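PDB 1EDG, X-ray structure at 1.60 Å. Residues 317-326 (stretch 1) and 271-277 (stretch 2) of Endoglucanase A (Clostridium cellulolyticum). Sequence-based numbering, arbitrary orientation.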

# COMPACT_ATOMS: atom_id res chain seq x y z
N LYS A 317 21.44 -8.34 -9.60
CA LYS A 317 21.94 -7.06 -10.10
C LYS A 317 20.86 -6.21 -10.75
O LYS A 317 20.72 -5.02 -10.42
CB LYS A 317 23.10 -7.28 -11.07
CG LYS A 317 23.74 -5.98 -11.58
CD LYS A 317 24.99 -6.28 -12.41
CE LYS A 317 25.62 -5.01 -12.97
NZ LYS A 317 24.87 -4.45 -14.12
N THR A 318 20.09 -6.81 -11.65
CA THR A 318 19.02 -6.09 -12.34
C THR A 318 17.98 -5.56 -11.35
O THR A 318 17.50 -4.44 -11.49
CB THR A 318 18.35 -6.98 -13.41
OG1 THR A 318 19.36 -7.48 -14.30
CG2 THR A 318 17.33 -6.19 -14.21
N ARG A 319 17.65 -6.36 -10.33
CA ARG A 319 16.68 -5.93 -9.33
C ARG A 319 17.23 -4.81 -8.44
O ARG A 319 16.48 -3.92 -8.03
CB ARG A 319 16.15 -7.11 -8.51
CG ARG A 319 15.26 -8.07 -9.30
CD ARG A 319 14.34 -8.91 -8.40
NE ARG A 319 15.07 -9.78 -7.48
CZ ARG A 319 14.62 -10.16 -6.29
NH1 ARG A 319 13.44 -9.75 -5.86
NH2 ARG A 319 15.37 -10.93 -5.51
N VAL A 320 18.53 -4.85 -8.14
CA VAL A 320 19.13 -3.80 -7.32
C VAL A 320 19.06 -2.48 -8.10
O VAL A 320 18.66 -1.44 -7.56
CB VAL A 320 20.62 -4.11 -6.98
CG1 VAL A 320 21.26 -2.91 -6.28
CG2 VAL A 320 20.70 -5.34 -6.08
N GLU A 321 19.41 -2.54 -9.38
CA GLU A 321 19.39 -1.36 -10.25
C GLU A 321 17.97 -0.81 -10.43
O GLU A 321 17.74 0.40 -10.28
CB GLU A 321 20.03 -1.69 -11.60
CG GLU A 321 21.54 -1.93 -11.49
CD GLU A 321 22.15 -2.53 -12.75
OE1 GLU A 321 21.44 -3.27 -13.47
OE2 GLU A 321 23.34 -2.28 -13.01
N TYR A 322 17.02 -1.70 -10.69
CA TYR A 322 15.62 -1.31 -10.87
C TYR A 322 15.03 -0.66 -9.61
O TYR A 322 14.47 0.43 -9.69
CB TYR A 322 14.77 -2.53 -11.30
CG TYR A 322 13.27 -2.31 -11.25
CD1 TYR A 322 12.60 -1.64 -12.28
CD2 TYR A 322 12.51 -2.77 -10.17
CE1 TYR A 322 11.21 -1.44 -12.23
CE2 TYR A 322 11.14 -2.58 -10.11
CZ TYR A 322 10.49 -1.92 -11.14
OH TYR A 322 9.13 -1.75 -11.06
N MET A 323 15.17 -1.31 -8.46
CA MET A 323 14.61 -0.74 -7.23
C MET A 323 15.27 0.59 -6.84
O MET A 323 14.59 1.50 -6.35
CB MET A 323 14.65 -1.73 -6.07
CG MET A 323 13.68 -2.92 -6.21
SD MET A 323 11.96 -2.43 -6.61
CE MET A 323 11.50 -1.46 -5.16
N SER A 324 16.58 0.69 -7.04
CA SER A 324 17.32 1.93 -6.72
C SER A 324 16.81 3.10 -7.57
O SER A 324 16.53 4.19 -7.04
CB SER A 324 18.83 1.75 -6.94
OG SER A 324 19.38 0.86 -5.98
N TYR A 325 16.69 2.86 -8.87
CA TYR A 325 16.21 3.86 -9.82
C TYR A 325 14.76 4.25 -9.52
O TYR A 325 14.40 5.43 -9.53
CB TYR A 325 16.32 3.29 -11.24
CG TYR A 325 15.91 4.23 -12.35
CD1 TYR A 325 16.82 5.14 -12.89
CD2 TYR A 325 14.63 4.18 -12.89
CE1 TYR A 325 16.46 5.98 -13.94
CE2 TYR A 325 14.26 5.00 -13.95
CZ TYR A 325 15.18 5.90 -14.47
OH TYR A 325 14.81 6.70 -15.53
N TYR A 326 13.92 3.25 -9.25
CA TYR A 326 12.51 3.45 -8.92
C TYR A 326 12.37 4.39 -7.72
O TYR A 326 11.66 5.40 -7.78
CB TYR A 326 11.85 2.08 -8.64
CG TYR A 326 10.34 2.09 -8.52
CD1 TYR A 326 9.70 2.64 -7.40
CD2 TYR A 326 9.54 1.53 -9.53
CE1 TYR A 326 8.31 2.62 -7.28
CE2 TYR A 326 8.14 1.51 -9.41
CZ TYR A 326 7.54 2.06 -8.28
OH TYR A 326 6.17 2.02 -8.15
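Stretch 2 271-277: TNAWNIN

Stretch 2 (271-277) has no regular helix or strand and lies along one side of the helix of stretch 1, running the same way in the register Thr318 to Trp274 (CA to CA, 6.5 Å) and Glu321 to Ile276 (CA to CA, 6.8 Å). From Ala273 to Asn275 the backbone is extended, with phi/psi of -154/123° at Trp274. Through this extended run the side chains alternate: the CA-to-CB bonds of Trp274 and Ile276 point toward the helix and those of Ala273 and Asn275 point away; that of Asn277, past the extended run, also points away. Thr318, Glu321 and Tyr325, spaced three and four residues apart and so on one side of the helix, answer with CA-to-CB bonds toward the loop.

Trp274 is the centre of the contact. With chi1 t (-179°) and chi2 83°, its indole reaches along the helix from Thr318 to Tyr325. Its CZ3 lies 3.7 Å from Tyr322 CA and 4.1 Å from Glu321 C, so the ring packs on the helix backbone as well as on side chains. Tyr322, chi1 t (169°), turns the edge of its ring to the indole face: the centroids of the Tyr322 ring and the Trp274 five-membered ring are 5.4 Å apart, the planes at 80°, and Tyr322 CB is 3.9 Å from Trp274 CE3. Tyr325, also t (-178°), meets the far end of the indole obliquely, its CD2 3.7 Å from Trp274 CH2. Its other ortho carbon, CD1, is 4.0 Å from Ile276 CG1, so one tyrosine ring touches both inward-pointing loop residues. Ile276 is t at both chi1 and chi2; this extended chain brings CD1 to 4.1 Å from Glu321 O and 4.4 Å from Glu321 CB.

Thr318 adopts chi1 m (-55°), which sets its methyl against the loop, CG2 lying 3.4 Å from Trp274 O and 4.0 Å from Trp274 CB, and leaves OG1 to hydrogen-bond a water 2.8 Å away; the same water donates to Asn272 O, likewise at 2.8 Å. No direct hydrogen bond crosses the interface; water supplies the polar links. A second water donates to Trp274 O and to Glu321 OE1 and accepts from Ile276 N, each at 2.8 Å. Glu321 (m, t) splits its carboxylate: while OE1 takes this water, OE2 forms a salt bridge with Lys317 NZ at 2.9 Å, one helical turn back. Beyond the contact, Asn275 (chi1 t) reaches forward along its own loop, its OD1 accepting from Asn277 N at 2.9 Å.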

# COMPACT_ATOMS: atom_id res chain seq x y z
N THR A 271 9.76 -11.35 -18.36
CA THR A 271 11.17 -11.14 -18.69
C THR A 271 11.95 -10.87 -17.41
O THR A 271 11.40 -10.39 -16.42
CB THR A 271 11.35 -9.95 -19.66
OG1 THR A 271 12.74 -9.78 -19.96
CG2 THR A 271 10.80 -8.66 -19.06
N ASN A 272 13.24 -11.19 -17.41
CA ASN A 272 14.06 -10.96 -16.23
C ASN A 272 15.07 -9.85 -16.50
O ASN A 272 15.99 -9.63 -15.71
CB ASN A 272 14.79 -12.24 -15.81
CG ASN A 272 15.86 -12.68 -16.80
OD1 ASN A 272 15.90 -12.20 -17.94
ND2 ASN A 272 16.72 -13.59 -16.38
N ALA A 273 14.87 -9.12 -17.59
CA ALA A 273 15.78 -8.05 -17.96
C ALA A 273 15.15 -6.67 -17.98
O ALA A 273 14.01 -6.49 -18.41
CB ALA A 273 16.41 -8.35 -19.30
N TRP A 274 15.92 -5.69 -17.50
CA TRP A 274 15.51 -4.29 -17.46
C TRP A 274 16.84 -3.55 -17.47
O TRP A 274 17.70 -3.78 -16.61
CB TRP A 274 14.72 -3.95 -16.18
CG TRP A 274 14.28 -2.51 -16.12
CD1 TRP A 274 13.17 -1.96 -16.71
CD2 TRP A 274 14.96 -1.42 -15.47
NE1 TRP A 274 13.13 -0.60 -16.46
CE2 TRP A 274 14.21 -0.25 -15.70
CE3 TRP A 274 16.14 -1.33 -14.71
CZ2 TRP A 274 14.60 1.00 -15.20
CZ3 TRP A 274 16.52 -0.09 -14.21
CH2 TRP A 274 15.75 1.06 -14.46
N ASN A 275 17.01 -2.68 -18.45
CA ASN A 275 18.24 -1.92 -18.64
C ASN A 275 18.14 -0.47 -18.18
O ASN A 275 17.49 0.37 -18.82
CB ASN A 275 18.64 -1.98 -20.13
CG ASN A 275 20.02 -1.39 -20.39
OD1 ASN A 275 20.70 -0.89 -19.49
ND2 ASN A 275 20.43 -1.44 -21.65
N ILE A 276 18.84 -0.17 -17.09
CA ILE A 276 18.86 1.17 -16.50
C ILE A 276 19.42 2.22 -17.47
O ILE A 276 19.15 3.41 -17.34
CB ILE A 276 19.67 1.19 -15.16
CG1 ILE A 276 19.38 2.47 -14.37
CG2 ILE A 276 21.16 1.02 -15.43
CD1 ILE A 276 20.01 2.50 -12.99
N ASN A 277 20.19 1.76 -18.46
CA ASN A 277 20.80 2.66 -19.44
C ASN A 277 19.94 2.88 -20.68
O ASN A 277 20.26 3.72 -21.51
CB ASN A 277 22.17 2.11 -19.88
CG ASN A 277 23.11 1.89 -18.72
OD1 ASN A 277 23.49 2.84 -18.03
ND2 ASN A 277 23.48 0.64 -18.49
O HOH W 1 18.78 -9.91 -15.67
O HOH W 2 19.85 -2.35 -15.58